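Phospho-2-dehydro-3-deoxyheptonate aldolase (Francisella tularensis, PDB 3TQK) probably catalyses the metal-dependent condensation of phosphoenolpyruvate with erythrose 4-phosphate to DAHP, the first committed step of aromatic amino acid biosynthesis. Local coordinates at residues Val53-Cys58 and Ile67-Lys72; Ile86-Tyr91 and Ser128-Met133. All coordinates share one frame; numbering follows the deposited sequence.

Both contacts are buried and seat a helix on the parallel barrel: contact 1 joins strand 51-56 to helix 63-80, contact 2 joins strand 84-89 to helix 116-132. The two strands are neighbours, tied by a probable V53 O to I87 N hydrogen bond, and A70 of the first helix packs on L130 of the second. Neither contact has a hydrogen bond across its segments: contact 1 packs a tyrosine ring whose hydroxyl bonds to S300 outside it, contact 2 is leucine on valine and selenomethionine. The strand of contact 1 runs on to manganese ligand C58; contact 2 lies farther from the metal, yet its strand returns to the site through R89, which probably bonds P57 O.

Contact 1: Val53-Cys58 and Ile67-Lys72; sequences VVVGPC and IEYATK. With MN (manganese (II) ion), chain B.
The Y69 ring meets the strand end with one face and its phenolic tip. Over that face lies P57, whose CD stands 4.2 Å above the ring plane, displaced toward the rim. G56 CA approaches obliquely, 3.9 Å from Y69 CE1, as does the carbonyl oxygen of V55. At the far end, Y69 OH sits 3.7 Å from V55 CG2, the valine and tyrosine side chains crossing at a slant. Y69 projects from the helix with CG trans to the backbone N (chi1 -177°), which carries the hydroxyl across to the strand, and V55 meets it with CG2, the branch trans to its own N. No hydrogen bond spans the two segments; instead Y69 OH bonds to S300 OG. S300 directly follows the manganese ligand E299, so the tyrosine ties helix 63-80 to the residue just after barrel strand 293-299. M88 of the neighbouring strand also touches Y69. G56, in a backbone conformation (phi 166°) that leaves no room for a CB beside V55 O and P57 CD, offers its bare CA to the ring. On the outer side of the helix, I67 O accepts two bonds, from T71 N at 3.0 Å and from T71 OG1 at 2.9 Å, the hydroxyl lying above the carbonyl plane. Beyond P57 the chain turns to C58, whose SG binds manganese at 2.6 Å; H266, E299 and D322 complete the protein ligands. The carbonyls of P57 and C58 are hydrogen-bonded by R89, which ties this loop to the next strand. Strand 51-56 followed by helix 63-80 is the first beta-alpha step of a TIM barrel, with the metal ligand in the loop that follows the strand's C-terminal end.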
loop_
_atom_site.group_PDB
_atom_site.type_symbol
_atom_site.label_atom_id
_atom_site.label_comp_id
_atom_site.label_asym_id
_atom_site.label_seq_id
_atom_site.Cartn_x
_atom_site.Cartn_y
_atom_site.Cartn_z
ATOM N N VAL A 53 11.092 8.707 22.452
ATOM C CA VAL A 53 11.250 7.263 22.573
ATOM C C VAL A 53 9.888 6.613 22.489
ATOM O O VAL A 53 9.038 6.817 23.368
ATOM C CB VAL A 53 11.946 6.869 23.894
ATOM C CG1 VAL A 53 12.042 5.362 24.022
ATOM C CG2 VAL A 53 13.342 7.497 23.969
ATOM N N VAL A 54 9.685 5.870 21.403
ATOM C CA VAL A 54 8.456 5.134 21.151
ATOM C C VAL A 54 8.738 3.709 21.568
ATOM O O VAL A 54 9.471 2.988 20.895
ATOM C CB VAL A 54 8.059 5.171 19.673
ATOM C CG1 VAL A 54 6.829 4.260 19.418
ATOM C CG2 VAL A 54 7.795 6.603 19.236
ATOM N N VAL A 55 8.161 3.313 22.697
ATOM C CA VAL A 55 8.577 2.110 23.365
ATOM C C VAL A 55 7.360 1.326 23.810
ATOM O O VAL A 55 6.421 1.875 24.376
ATOM C CB VAL A 55 9.487 2.441 24.580
ATOM C CG1 VAL A 55 8.747 3.296 25.592
ATOM C CG2 VAL A 55 9.986 1.172 25.233
ATOM N N GLY A 56 7.370 0.032 23.543
ATOM C CA GLY A 56 6.295 -0.826 23.996
ATOM C C GLY A 56 6.326 -2.163 23.302
ATOM O O GLY A 56 7.300 -2.480 22.620
ATOM N N PRO A 57 5.268 -2.964 23.494
ATOM C CA PRO A 57 5.144 -4.294 22.900
ATOM C C PRO A 57 5.151 -4.267 21.379
ATOM O O PRO A 57 4.717 -3.282 20.778
ATOM C CB PRO A 57 3.784 -4.768 23.407
ATOM C CG PRO A 57 3.573 -4.015 24.670
ATOM C CD PRO A 57 4.163 -2.678 24.427
ATOM N N CYS A 58 5.633 -5.347 20.766
ATOM C CA CYS A 58 5.610 -5.464 19.305
ATOM C C CYS A 58 4.193 -5.194 18.808
ATOM O O CYS A 58 3.981 -4.338 17.950
ATOM C CB CYS A 58 6.088 -6.850 18.845
ATOM S SG CYS A 58 5.843 -7.150 17.055
ATOM N N ILE A 67 -2.092 -2.454 30.084
ATOM C CA ILE A 67 -2.299 -1.514 31.184
ATOM C C ILE A 67 -1.205 -1.687 32.251
ATOM O O ILE A 67 -0.590 -0.702 32.677
ATOM C CB ILE A 67 -3.707 -1.681 31.822
ATOM C CG1 ILE A 67 -4.804 -1.186 30.861
ATOM C CG2 ILE A 67 -3.790 -0.960 33.174
ATOM C CD1 ILE A 67 -4.838 0.312 30.665
ATOM N N GLU A 68 -0.940 -2.923 32.672
ATOM C CA GLU A 68 0.132 -3.132 33.648
ATOM C C GLU A 68 1.479 -2.607 33.153
ATOM O O GLU A 68 2.198 -1.960 33.909
ATOM C CB GLU A 68 0.267 -4.595 34.051
ATOM C CG GLU A 68 1.212 -4.800 35.238
ATOM C CD GLU A 68 1.364 -6.255 35.627
ATOM O OE1 GLU A 68 2.469 -6.632 36.063
ATOM O OE2 GLU A 68 0.388 -7.021 35.490
ATOM N N TYR A 69 1.814 -2.881 31.893
ATOM C CA TYR A 69 3.038 -2.345 31.281
ATOM C C TYR A 69 3.052 -0.819 31.352
ATOM O O TYR A 69 4.064 -0.213 31.706
ATOM C CB TYR A 69 3.161 -2.793 29.814
ATOM C CG TYR A 69 4.442 -2.328 29.141
ATOM C CD1 TYR A 69 4.485 -1.131 28.450
ATOM C CD2 TYR A 69 5.603 -3.085 29.209
ATOM C CE1 TYR A 69 5.644 -0.696 27.841
ATOM C CE2 TYR A 69 6.769 -2.663 28.611
ATOM C CZ TYR A 69 6.786 -1.462 27.926
ATOM O OH TYR A 69 7.940 -1.018 27.325
ATOM N N ALA A 70 1.916 -0.212 31.018
ATOM C CA ALA A 70 1.792 1.243 30.959
ATOM C C ALA A 70 2.036 1.878 32.309
ATOM O O ALA A 70 2.675 2.925 32.396
ATOM C CB ALA A 70 0.437 1.640 30.451
ATOM N N THR A 71 1.517 1.248 33.356
ATOM C CA THR A 71 1.731 1.701 34.719
ATOM C C THR A 71 3.222 1.793 35.042
ATOM O O THR A 71 3.694 2.802 35.566
ATOM C CB THR A 71 1.051 0.754 35.724
ATOM O OG1 THR A 71 -0.315 0.556 35.328
ATOM C CG2 THR A 71 1.127 1.321 37.151
ATOM N N LYS A 72 3.952 0.733 34.720
ATOM C CA LYS A 72 5.391 0.711 34.926
ATOM C C LYS A 72 6.070 1.804 34.106
ATOM O O LYS A 72 6.947 2.487 34.602
ATOM C CB LYS A 72 5.979 -0.665 34.581
ATOM C CG LYS A 72 5.833 -1.708 35.705
ATOM C CD LYS A 72 6.377 -3.091 35.286
ATOM C CE LYS A 72 7.292 -3.701 36.360
ATOM N NZ LYS A 72 6.641 -3.808 37.699
HETATM MN MN MN B . 7.456 -5.793 15.582
#

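Contact 2: Ile86-Tyr91 and Ser128-Met133; sequences IIMRVY and SDLTNM
L130 reaches from helix 116-132 to V90 and M88, joining the helix to the end of strand 84-89, the second strand of the TIM barrel. Strand 84-89, helix 116-132 and strand 137-140 form the barrel's second beta-alpha-beta unit, so this contact holds a helix against the strand that precedes it. The tight part is a meeting of branches tip to tip: V90 CG2 is 3.6 Å from L130 CD1, with V90 CG1 a little farther away at 4.2 Å. Between the two segments the looser part lies on the other methyl, where L130 CD2 stands 4.3 Å from SE of M88, a selenomethionine; A70 of helix 63-80 packs closely on this same methyl. M88 gets there with an extended chain, all three torsions near trans (chi1 177°). L130 thus divides its two methyls between two strand-side residues, and with A70 and with C137 of strand 137-140 closing in around it, the leucine is buried on several sides. Toward solvent the helix changes character: its face away from the strand, with D129 and N132, is partly exposed. T131 OG1 bonds L127 O and S29 OG. R89, between M88 and V90 in the strand, sends its side chain to the barrel interior instead, where it touches M297 and E299 of strand 293-299. Its guanidinium lies against the face of Y91, with R89 CZ 3.7 Å above the ring plane, over the ring's centre.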
loop_
_atom_site.group_PDB
_atom_site.type_symbol
_atom_site.label_atom_id
_atom_site.label_comp_id
_atom_site.label_asym_id
_atom_site.label_seq_id
_atom_site.Cartn_x
_atom_site.Cartn_y
_atom_site.Cartn_z
ATOM N N ILE A 86 8.679 10.113 26.308
ATOM C CA ILE A 86 8.270 8.718 26.223
ATOM C C ILE A 86 6.882 8.651 25.632
ATOM O O ILE A 86 5.960 9.327 26.108
ATOM C CB ILE A 86 8.279 8.013 27.598
ATOM C CG1 ILE A 86 9.719 7.834 28.088
ATOM C CG2 ILE A 86 7.617 6.649 27.499
ATOM C CD1 ILE A 86 9.841 7.498 29.537
ATOM N N ILE A 87 6.758 7.863 24.566
ATOM C CA ILE A 87 5.488 7.625 23.899
ATOM C C ILE A 87 5.277 6.127 23.862
ATOM O O ILE A 87 6.143 5.393 23.399
ATOM C CB ILE A 87 5.488 8.143 22.454
ATOM C CG1 ILE A 87 5.760 9.651 22.431
ATOM C CG2 ILE A 87 4.137 7.818 21.784
ATOM C CD1 ILE A 87 5.842 10.224 21.044
HETATM N N MSE A 88 4.147 5.661 24.367
HETATM C CA MSE A 88 3.932 4.228 24.402
HETATM C C MSE A 88 3.436 3.664 23.089
HETATM O O MSE A 88 2.479 4.159 22.504
HETATM C CB MSE A 88 2.940 3.794 25.447
HETATM C CG MSE A 88 2.750 2.278 25.322
HETATM SE SE MSE A 88 2.099 1.579 26.876
HETATM C CE MSE A 88 1.528 -0.229 26.331
ATOM N N ARG A 89 4.073 2.571 22.698
ATOM C CA ARG A 89 3.781 1.869 21.467
ATOM C C ARG A 89 2.546 0.997 21.674
ATOM O O ARG A 89 2.548 0.077 22.505
ATOM C CB ARG A 89 5.008 1.030 21.112
ATOM C CG ARG A 89 4.969 0.298 19.812
ATOM C CD ARG A 89 6.089 -0.748 19.771
ATOM N NE ARG A 89 5.764 -1.711 18.733
ATOM C CZ ARG A 89 6.093 -1.587 17.454
ATOM N NH1 ARG A 89 6.824 -0.567 17.036
ATOM N NH2 ARG A 89 5.700 -2.514 16.583
ATOM N N VAL A 90 1.484 1.302 20.940
ATOM C CA VAL A 90 0.236 0.557 21.049
ATOM C C VAL A 90 -0.175 0.099 19.651
ATOM O O VAL A 90 -1.019 0.730 19.003
ATOM C CB VAL A 90 -0.883 1.414 21.702
ATOM C CG1 VAL A 90 -2.015 0.529 22.182
ATOM C CG2 VAL A 90 -0.336 2.243 22.862
ATOM N N TYR A 91 0.438 -0.995 19.188
ATOM C CA TYR A 91 0.244 -1.476 17.817
ATOM C C TYR A 91 -0.789 -2.583 17.735
ATOM O O TYR A 91 -0.812 -3.481 18.570
ATOM C CB TYR A 91 1.562 -1.942 17.215
ATOM C CG TYR A 91 2.371 -0.812 16.618
ATOM C CD1 TYR A 91 2.605 0.358 17.334
ATOM C CD2 TYR A 91 2.892 -0.903 15.335
ATOM C CE1 TYR A 91 3.339 1.397 16.799
ATOM C CE2 TYR A 91 3.642 0.143 14.790
ATOM C CZ TYR A 91 3.861 1.290 15.534
ATOM O OH TYR A 91 4.605 2.334 15.015
ATOM N N SER A 128 -7.985 4.996 25.125
ATOM C CA SER A 128 -8.630 5.913 26.069
ATOM C C SER A 128 -7.989 5.776 27.448
ATOM O O SER A 128 -7.582 6.776 28.028
ATOM C CB SER A 128 -10.133 5.661 26.144
ATOM O OG SER A 128 -10.771 6.566 27.030
ATOM N N ASP A 129 -7.870 4.542 27.941
ATOM C CA ASP A 129 -7.281 4.269 29.256
ATOM C C ASP A 129 -5.835 4.762 29.404
ATOM O O ASP A 129 -5.491 5.392 30.401
ATOM C CB ASP A 129 -7.350 2.762 29.596
ATOM C CG ASP A 129 -8.785 2.266 29.793
ATOM O OD1 ASP A 129 -9.692 3.110 29.851
ATOM O OD2 ASP A 129 -9.013 1.039 29.873
ATOM N N LEU A 130 -5.001 4.472 28.411
ATOM C CA LEU A 130 -3.588 4.851 28.459
ATOM C C LEU A 130 -3.385 6.371 28.469
ATOM O O LEU A 130 -2.641 6.896 29.310
ATOM C CB LEU A 130 -2.834 4.226 27.290
ATOM C CG LEU A 130 -2.742 2.696 27.314
ATOM C CD1 LEU A 130 -2.195 2.183 25.991
ATOM C CD2 LEU A 130 -1.877 2.233 28.456
ATOM N N THR A 131 -4.040 7.072 27.545
ATOM C CA THR A 131 -3.952 8.520 27.473
ATOM C C THR A 131 -4.573 9.175 28.697
ATOM O O THR A 131 -4.104 10.235 29.146
ATOM C CB THR A 131 -4.642 9.079 26.230
ATOM O OG1 THR A 131 -5.986 8.597 26.182
ATOM C CG2 THR A 131 -3.870 8.692 24.953
ATOM N N ASN A 132 -5.616 8.542 29.243
ATOM C CA ASN A 132 -6.229 9.023 30.473
ATOM C C ASN A 132 -5.302 8.887 31.682
ATOM O O ASN A 132 -5.453 9.607 32.671
ATOM C CB ASN A 132 -7.557 8.310 30.731
ATOM C CG ASN A 132 -8.373 8.986 31.797
ATOM O OD1 ASN A 132 -8.747 8.365 32.785
ATOM N ND2 ASN A 132 -8.630 10.284 31.618
HETATM N N MSE A 133 -4.339 7.974 31.598
HETATM C CA MSE A 133 -3.278 7.877 32.607
HETATM C C MSE A 133 -2.179 8.925 32.393
HETATM O O MSE A 133 -1.251 9.020 33.193
HETATM C CB MSE A 133 -2.625 6.493 32.575
HETATM C CG MSE A 133 -3.495 5.347 33.055
HETATM SE SE MSE A 133 -2.707 3.663 32.457
HETATM C CE MSE A 133 -0.848 4.073 32.877
#